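AlkD2 (Streptococcus mutans, PDB 6M9M) binds inosine-5'-monophosphate and belongs to the HEAT-like repeat family of DNA glycosylases, although its own function is not established. Local coordinates at residues 94-97 and 103-106; 96-101 and 108-113; 131-136 and 144-149. One frame throughout, in Å; residues are numbered along the deposited sequence.

Interaction 1. Residues 94-97 and 103-106; sequences AFDE and GYKK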
# COMPACT_ATOMS: atom_id res chain seq x y z
N ALA A 94 0.12 -4.13 3.59
CA ALA A 94 -0.21 -3.92 4.99
C ALA A 94 -1.13 -2.72 5.17
O ALA A 94 -2.00 -2.73 6.06
CB ALA A 94 1.06 -3.75 5.80
N PHE A 95 -0.97 -1.68 4.35
CA PHE A 95 -1.89 -0.56 4.42
C PHE A 95 -3.29 -0.99 3.98
O PHE A 95 -4.29 -0.62 4.61
CB PHE A 95 -1.38 0.61 3.57
CG PHE A 95 -2.28 1.81 3.68
CD1 PHE A 95 -2.31 2.52 4.86
CD2 PHE A 95 -3.15 2.15 2.67
CE1 PHE A 95 -3.18 3.57 5.04
CE2 PHE A 95 -4.03 3.22 2.85
CZ PHE A 95 -4.04 3.92 4.04
N ASP A 96 -3.39 -1.78 2.91
CA ASP A 96 -4.69 -2.30 2.51
C ASP A 96 -5.31 -3.13 3.62
O ASP A 96 -6.52 -3.10 3.84
CB ASP A 96 -4.55 -3.12 1.22
CG ASP A 96 -5.86 -3.48 0.59
OD1 ASP A 96 -6.76 -2.63 0.54
OD2 ASP A 96 -5.97 -4.63 0.10
N GLU A 97 -4.48 -3.91 4.33
CA GLU A 97 -4.96 -4.71 5.46
C GLU A 97 -5.56 -3.83 6.55
O GLU A 97 -6.62 -4.15 7.10
CB GLU A 97 -3.81 -5.56 6.01
CG GLU A 97 -4.17 -6.45 7.18
CD GLU A 97 -5.11 -7.56 6.83
OE1 GLU A 97 -5.07 -8.01 5.67
OE2 GLU A 97 -5.86 -8.01 7.73
N GLY A 103 -12.49 -1.02 7.89
CA GLY A 103 -13.54 -0.72 6.94
C GLY A 103 -13.13 0.45 6.05
O GLY A 103 -12.67 1.47 6.56
N TYR A 104 -13.29 0.32 4.74
CA TYR A 104 -12.76 1.34 3.84
C TYR A 104 -13.39 2.71 4.08
O TYR A 104 -12.67 3.72 4.08
CB TYR A 104 -12.86 0.87 2.38
CG TYR A 104 -11.89 -0.25 2.09
CD1 TYR A 104 -10.58 0.02 1.71
CD2 TYR A 104 -12.26 -1.57 2.23
CE1 TYR A 104 -9.69 -1.00 1.49
CE2 TYR A 104 -11.37 -2.60 2.01
CZ TYR A 104 -10.08 -2.31 1.65
OH TYR A 104 -9.19 -3.35 1.43
N LYS A 105 -14.70 2.78 4.29
CA LYS A 105 -15.32 4.07 4.58
C LYS A 105 -14.77 4.66 5.86
O LYS A 105 -14.43 5.85 5.91
CB LYS A 105 -16.84 3.95 4.63
CG LYS A 105 -17.56 5.30 4.81
CD LYS A 105 -19.07 5.09 4.76
CE LYS A 105 -19.84 6.39 4.94
NZ LYS A 105 -19.68 6.98 6.30
N LYS A 106 -14.64 3.85 6.92
CA LYS A 106 -14.10 4.35 8.18
C LYS A 106 -12.63 4.74 8.06
O LYS A 106 -12.17 5.57 8.84
CB LYS A 106 -14.31 3.34 9.29
CG LYS A 106 -15.77 3.24 9.75
CD LYS A 106 -15.95 2.20 10.84
CE LYS A 106 -17.37 2.19 11.38
NZ LYS A 106 -17.54 1.35 12.59
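Tyr104 reaches back from the turn after helix 85-102 to hydrogen-bond Asp96 on that same helix, OH to OD1 at 2.7 Å. The backbones stand well apart, with the CA atoms of Asp96 and Tyr104 9.0 Å from each other, and the length of the tyrosine bridges the gap. At Tyr104 CB the side chain turns so that CG lies opposite the carbonyl carbon (chi1 -70°), which points the ring back toward helix 85-102, at a slant to its axis. CE1 is the first ring atom to come near Asp96, 3.5 Å from its OD1, and the same CE1 also packs 3.4 Å from CB of Cys99. CZ stands beside the carboxylate as well, and OH finally donates its hydrogen bond to OD1. The acceptor lies at the edge of the ring, in its plane, whereas the hydroxyl meets OD1 from above the carboxylate, 45° out of that plane. The two flat groups are turned 42° against each other.

The bond thus ties the link between two consecutive helices, 85-102 and 108-115, to the first of them within an all-helical HEAT-like repeat fold. Gly103 begins this link with a positive phi, ending the helix and starting the change of direction that leads to Tyr104. The second carboxylate oxygen, Asp96 OD2, forms a salt bridge with Arg136. Arg136 and Pro137 also pack against the tyrosine side chain, whose ring is buried while the aspartate remains partly exposed.

Interaction 2. Residues 96-101 and 108-113; sequences DEFCKK and LPIIDE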
# COMPACT_ATOMS: atom_id res chain seq x y z
N ASP A 96 -3.39 -1.78 2.91
CA ASP A 96 -4.69 -2.30 2.51
C ASP A 96 -5.31 -3.13 3.62
O ASP A 96 -6.52 -3.10 3.84
CB ASP A 96 -4.55 -3.12 1.22
CG ASP A 96 -5.86 -3.48 0.59
OD1 ASP A 96 -6.76 -2.63 0.54
OD2 ASP A 96 -5.97 -4.63 0.10
N GLU A 97 -4.48 -3.91 4.33
CA GLU A 97 -4.96 -4.71 5.46
C GLU A 97 -5.56 -3.83 6.55
O GLU A 97 -6.62 -4.15 7.10
CB GLU A 97 -3.81 -5.56 6.01
CG GLU A 97 -4.17 -6.45 7.18
CD GLU A 97 -5.11 -7.56 6.83
OE1 GLU A 97 -5.07 -8.01 5.67
OE2 GLU A 97 -5.86 -8.01 7.73
N PHE A 98 -4.89 -2.74 6.89
CA PHE A 98 -5.46 -1.80 7.85
C PHE A 98 -6.85 -1.34 7.40
O PHE A 98 -7.81 -1.34 8.18
CB PHE A 98 -4.56 -0.56 8.02
CG PHE A 98 -5.27 0.55 8.75
CD1 PHE A 98 -5.49 0.45 10.10
CD2 PHE A 98 -5.79 1.64 8.07
CE1 PHE A 98 -6.20 1.42 10.78
CE2 PHE A 98 -6.51 2.60 8.75
CZ PHE A 98 -6.70 2.50 10.11
N CYS A 99 -6.95 -0.92 6.13
CA CYS A 99 -8.21 -0.37 5.63
C CYS A 99 -9.31 -1.43 5.62
O CYS A 99 -10.46 -1.13 5.95
CB CYS A 99 -8.02 0.21 4.23
SG CYS A 99 -6.94 1.65 4.13
N LYS A 100 -8.96 -2.66 5.23
CA LYS A 100 -9.94 -3.75 5.22
C LYS A 100 -10.46 -4.03 6.62
O LYS A 100 -11.65 -4.29 6.80
CB LYS A 100 -9.25 -4.99 4.64
CG LYS A 100 -10.08 -6.26 4.60
CD LYS A 100 -9.24 -7.42 4.03
CE LYS A 100 -10.05 -8.70 3.94
NZ LYS A 100 -9.27 -9.82 3.31
N LYS A 101 -9.56 -4.02 7.62
CA LYS A 101 -9.95 -4.38 8.98
C LYS A 101 -10.85 -3.32 9.61
O LYS A 101 -11.85 -3.65 10.24
CB LYS A 101 -8.71 -4.60 9.84
CG LYS A 101 -7.94 -5.87 9.51
CD LYS A 101 -7.79 -6.78 10.73
CE LYS A 101 -6.32 -6.97 11.11
NZ LYS A 101 -6.15 -8.07 12.10
N LEU A 108 -11.24 6.38 5.54
CA LEU A 108 -10.99 7.49 4.63
C LEU A 108 -10.06 8.56 5.20
O LEU A 108 -9.18 9.04 4.46
CB LEU A 108 -12.31 8.14 4.18
CG LEU A 108 -13.19 7.28 3.29
CD1 LEU A 108 -14.51 8.01 3.07
CD2 LEU A 108 -12.54 6.98 1.95
N PRO A 109 -10.17 8.98 6.47
CA PRO A 109 -9.23 10.02 6.95
C PRO A 109 -7.79 9.56 6.92
O PRO A 109 -6.88 10.38 6.67
CB PRO A 109 -9.72 10.30 8.37
CG PRO A 109 -11.18 9.92 8.36
CD PRO A 109 -11.23 8.71 7.46
N ILE A 110 -7.54 8.27 7.16
CA ILE A 110 -6.18 7.75 7.13
C ILE A 110 -5.69 7.64 5.69
O ILE A 110 -4.53 7.96 5.39
CB ILE A 110 -6.13 6.40 7.86
CG1 ILE A 110 -6.59 6.53 9.31
CG2 ILE A 110 -4.74 5.81 7.78
CD1 ILE A 110 -5.83 7.50 10.11
N ILE A 111 -6.54 7.15 4.79
CA ILE A 111 -6.21 7.14 3.37
C ILE A 111 -5.78 8.54 2.94
O ILE A 111 -4.73 8.74 2.31
CB ILE A 111 -7.40 6.60 2.56
CG1 ILE A 111 -7.64 5.12 2.88
CG2 ILE A 111 -7.16 6.78 1.07
CD1 ILE A 111 -8.96 4.59 2.39
N ASP A 112 -6.58 9.55 3.30
CA ASP A 112 -6.26 10.91 2.89
C ASP A 112 -4.95 11.39 3.50
O ASP A 112 -4.16 12.08 2.85
CB ASP A 112 -7.44 11.83 3.24
CG ASP A 112 -8.66 11.55 2.37
OD1 ASP A 112 -8.47 11.00 1.27
OD2 ASP A 112 -9.81 11.84 2.78
N GLU A 113 -4.69 11.02 4.75
CA GLU A 113 -3.43 11.38 5.40
C GLU A 113 -2.24 10.77 4.67
O GLU A 113 -1.25 11.45 4.40
CB GLU A 113 -3.51 10.92 6.85
CG GLU A 113 -2.33 11.13 7.71
CD GLU A 113 -2.65 10.72 9.15
OE1 GLU A 113 -2.42 9.55 9.50
OE2 GLU A 113 -3.18 11.56 9.91
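Phe98 lays one corner of its ring against the branched side chain of Ile110, with CE2 3.8 Å from CG2 and 3.9 Å from CB. The neighbouring ring atom CZ comes 4.1 Å from Ile110 CG1, so the isoleucine meets the ring around its branch point and not through a single methyl. The two side chains cross at about a right angle. Phe98 reaches across because its CG is anti to the backbone N (chi1 167°).

One residue further along the helix, Cys99 makes the second contact. Its SG touches Ile111 CG1 at 3.8 Å and CD1 at 4.0 Å, lying alongside the outer arm of the isoleucine. Here the backbones are closest, the CA atoms of Cys99 and Ile111 being 8.1 Å apart. Both pairs are apolar, and adjacent residues on one helix meet adjacent residues on the next, a compact piece of the helix-to-helix packing from which HEAT-like repeat proteins are built.

Around these two pairs, Leu72 of helix 69-79 packs on both Phe98 and Ile110, while Phe95, a turn earlier on helix 85-102, touches both isoleucines. Helix 108-115 is therefore packed against helix 85-102, with helix 69-79 beside the Phe98-Ile110 pair.

Interaction 3. Residues 131-136 and 144-149; sequences RIWTNR and NEAIRR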
# COMPACT_ATOMS: atom_id res chain seq x y z
N ARG A 131 -5.27 -0.79 -5.02
CA ARG A 131 -5.64 -1.25 -6.36
C ARG A 131 -6.17 -2.68 -6.28
O ARG A 131 -5.62 -3.51 -5.55
CB ARG A 131 -4.42 -1.21 -7.27
CG ARG A 131 -3.91 0.20 -7.59
CD ARG A 131 -2.65 0.15 -8.46
NE ARG A 131 -2.97 -0.42 -9.75
CZ ARG A 131 -2.08 -0.82 -10.64
NH1 ARG A 131 -0.79 -0.69 -10.37
NH2 ARG A 131 -2.48 -1.33 -11.79
N ILE A 132 -7.24 -2.99 -7.02
CA ILE A 132 -8.08 -2.08 -7.79
C ILE A 132 -9.05 -1.38 -6.84
O ILE A 132 -9.81 -2.04 -6.12
CB ILE A 132 -8.83 -2.89 -8.88
CG1 ILE A 132 -7.82 -3.51 -9.84
CG2 ILE A 132 -9.85 -2.00 -9.57
CD1 ILE A 132 -8.40 -4.54 -10.82
N TRP A 133 -9.03 -0.04 -6.81
CA TRP A 133 -9.73 0.66 -5.73
C TRP A 133 -11.22 0.35 -5.75
O TRP A 133 -11.83 0.15 -4.70
CB TRP A 133 -9.54 2.17 -5.83
CG TRP A 133 -8.25 2.75 -5.35
CD1 TRP A 133 -6.97 2.43 -5.75
CD2 TRP A 133 -8.11 3.83 -4.42
NE1 TRP A 133 -6.06 3.26 -5.12
CE2 TRP A 133 -6.74 4.11 -4.29
CE3 TRP A 133 -9.03 4.59 -3.68
CZ2 TRP A 133 -6.26 5.11 -3.46
CZ3 TRP A 133 -8.55 5.58 -2.85
CH2 TRP A 133 -7.18 5.83 -2.75
N THR A 134 -11.82 0.31 -6.94
CA THR A 134 -13.26 0.12 -7.08
C THR A 134 -13.70 -1.33 -6.94
O THR A 134 -14.89 -1.61 -7.08
CB THR A 134 -13.73 0.75 -8.39
OG1 THR A 134 -12.87 0.36 -9.45
CG2 THR A 134 -13.72 2.26 -8.27
N ASN A 135 -12.78 -2.25 -6.65
CA ASN A 135 -13.14 -3.57 -6.15
C ASN A 135 -13.28 -3.62 -4.63
O ASN A 135 -13.73 -4.64 -4.10
CB ASN A 135 -12.10 -4.61 -6.58
CG ASN A 135 -12.22 -4.99 -8.04
OD1 ASN A 135 -13.19 -4.64 -8.71
ND2 ASN A 135 -11.24 -5.70 -8.54
N ARG A 136 -12.92 -2.59 -3.94
CA ARG A 136 -13.07 -2.62 -2.49
C ARG A 136 -14.40 -2.03 -2.07
O ARG A 136 -14.96 -1.19 -2.77
CB ARG A 136 -11.93 -1.85 -1.85
CG ARG A 136 -10.67 -2.73 -1.91
CD ARG A 136 -9.49 -1.98 -2.09
NE ARG A 136 -8.32 -2.86 -1.97
CZ ARG A 136 -7.88 -3.69 -2.90
NH1 ARG A 136 -8.53 -3.81 -4.06
NH2 ARG A 136 -6.76 -4.37 -2.69
N ASN A 144 -16.44 7.62 -7.79
CA ASN A 144 -15.83 8.94 -7.85
C ASN A 144 -15.03 9.26 -6.59
O ASN A 144 -14.13 10.10 -6.64
CB ASN A 144 -16.88 10.03 -8.12
CG ASN A 144 -17.14 10.22 -9.61
OD1 ASN A 144 -16.28 9.97 -10.46
ND2 ASN A 144 -18.34 10.69 -9.93
N GLU A 145 -15.35 8.63 -5.45
CA GLU A 145 -14.55 8.86 -4.25
C GLU A 145 -13.15 8.27 -4.38
O GLU A 145 -12.23 8.73 -3.70
CB GLU A 145 -15.24 8.31 -3.01
CG GLU A 145 -16.54 9.01 -2.64
CD GLU A 145 -16.35 10.44 -2.18
OE1 GLU A 145 -15.31 10.77 -1.57
OE2 GLU A 145 -17.27 11.26 -2.41
N ALA A 146 -12.98 7.26 -5.23
CA ALA A 146 -11.66 6.76 -5.57
C ALA A 146 -11.02 7.62 -6.65
O ALA A 146 -9.87 8.04 -6.51
CB ALA A 146 -11.77 5.31 -6.04
N ILE A 147 -11.76 7.89 -7.73
CA ILE A 147 -11.18 8.64 -8.85
C ILE A 147 -10.65 9.99 -8.37
O ILE A 147 -9.54 10.41 -8.73
CB ILE A 147 -12.23 8.79 -9.97
CG1 ILE A 147 -12.53 7.42 -10.59
CG2 ILE A 147 -11.75 9.77 -11.03
CD1 ILE A 147 -13.75 7.42 -11.50
N ARG A 148 -11.44 10.71 -7.56
CA ARG A 148 -11.03 12.04 -7.13
C ARG A 148 -9.75 11.98 -6.30
O ARG A 148 -8.84 12.80 -6.47
CB ARG A 148 -12.14 12.73 -6.32
CG ARG A 148 -11.77 14.11 -5.82
CD ARG A 148 -12.82 14.72 -4.90
NE ARG A 148 -12.69 14.24 -3.52
CZ ARG A 148 -13.55 13.41 -2.93
NH1 ARG A 148 -14.61 12.94 -3.57
NH2 ARG A 148 -13.34 13.04 -1.67
N ARG A 149 -9.67 11.01 -5.39
CA ARG A 149 -8.52 10.91 -4.51
C ARG A 149 -7.26 10.57 -5.28
O ARG A 149 -6.19 11.12 -5.01
CB ARG A 149 -8.78 9.85 -3.44
CG ARG A 149 -9.67 10.34 -2.33
CD ARG A 149 -9.94 9.24 -1.28
NE ARG A 149 -10.50 9.83 -0.08
CZ ARG A 149 -11.78 10.13 0.08
NH1 ARG A 149 -12.66 9.80 -0.86
NH2 ARG A 149 -12.17 10.74 1.19
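This is a buried, mainly apolar contact between the link that follows helix 120-129 and the next helix, 143-151, in the HEAT-like repeat fold. Residues 133-135 of the link form a short 3-10 segment, and the backbones come close, with the CA atoms of Trp133 and Ala146 6.4 Å apart. The approach is consistent with the small side chain of Ala146, whose CB lies 3.7 Å from Trp133 CE3 and 3.9 Å from Trp133 CB. Thr134 CG2 adds a looser touch on the same methyl. Trp133 CG is anti to the carbonyl carbon (chi1 -78°), and the six-membered part of the indole extends past Ala146 toward Arg149, whose CD sits at the ring edge 4.2 Å from CZ3. The indole NE1 is turned to another partner, the carbonyl of Thr127, and Phe139 meets the ring system edge-to-face.

Arg149 is buried, and its polar end is held from several directions. NE forms a salt bridge with Asp112 of helix 108-115, and NH1 is bound to the backbone carbonyl of Glu145. Glu145 OE1 also takes a salt bridge from Arg148 NH2 at 3.0 Å, and it accepts Arg149 NH1 at 2.9 Å through its anti lone pair.

Interactions 1 and 2 are neighbours, their centres about 4 Å apart; both start from helix 85-102 and share Asp96 and Glu97. Interaction 3 follows both along the chain, its centre about 12 Å from each. Two salt bridges join it to them: Asp96 OD2 to Arg136 NH2 (2.9 Å) and Asp112 OD1 to Arg149 NE (2.7 Å). Between these polar ties, Ile111 CG2 packs on Trp133 CH2. The three contacts thus involve helices 85-102, 108-115 and 143-151, with helix 120-129 intervening before the last, and the links before 108-115 and 143-151, consistent with a continuous HEAT-like solenoid. All lie away from the inosine monophosphate pocket, although Trp85 and Arg86 of that pocket begin helix 85-102.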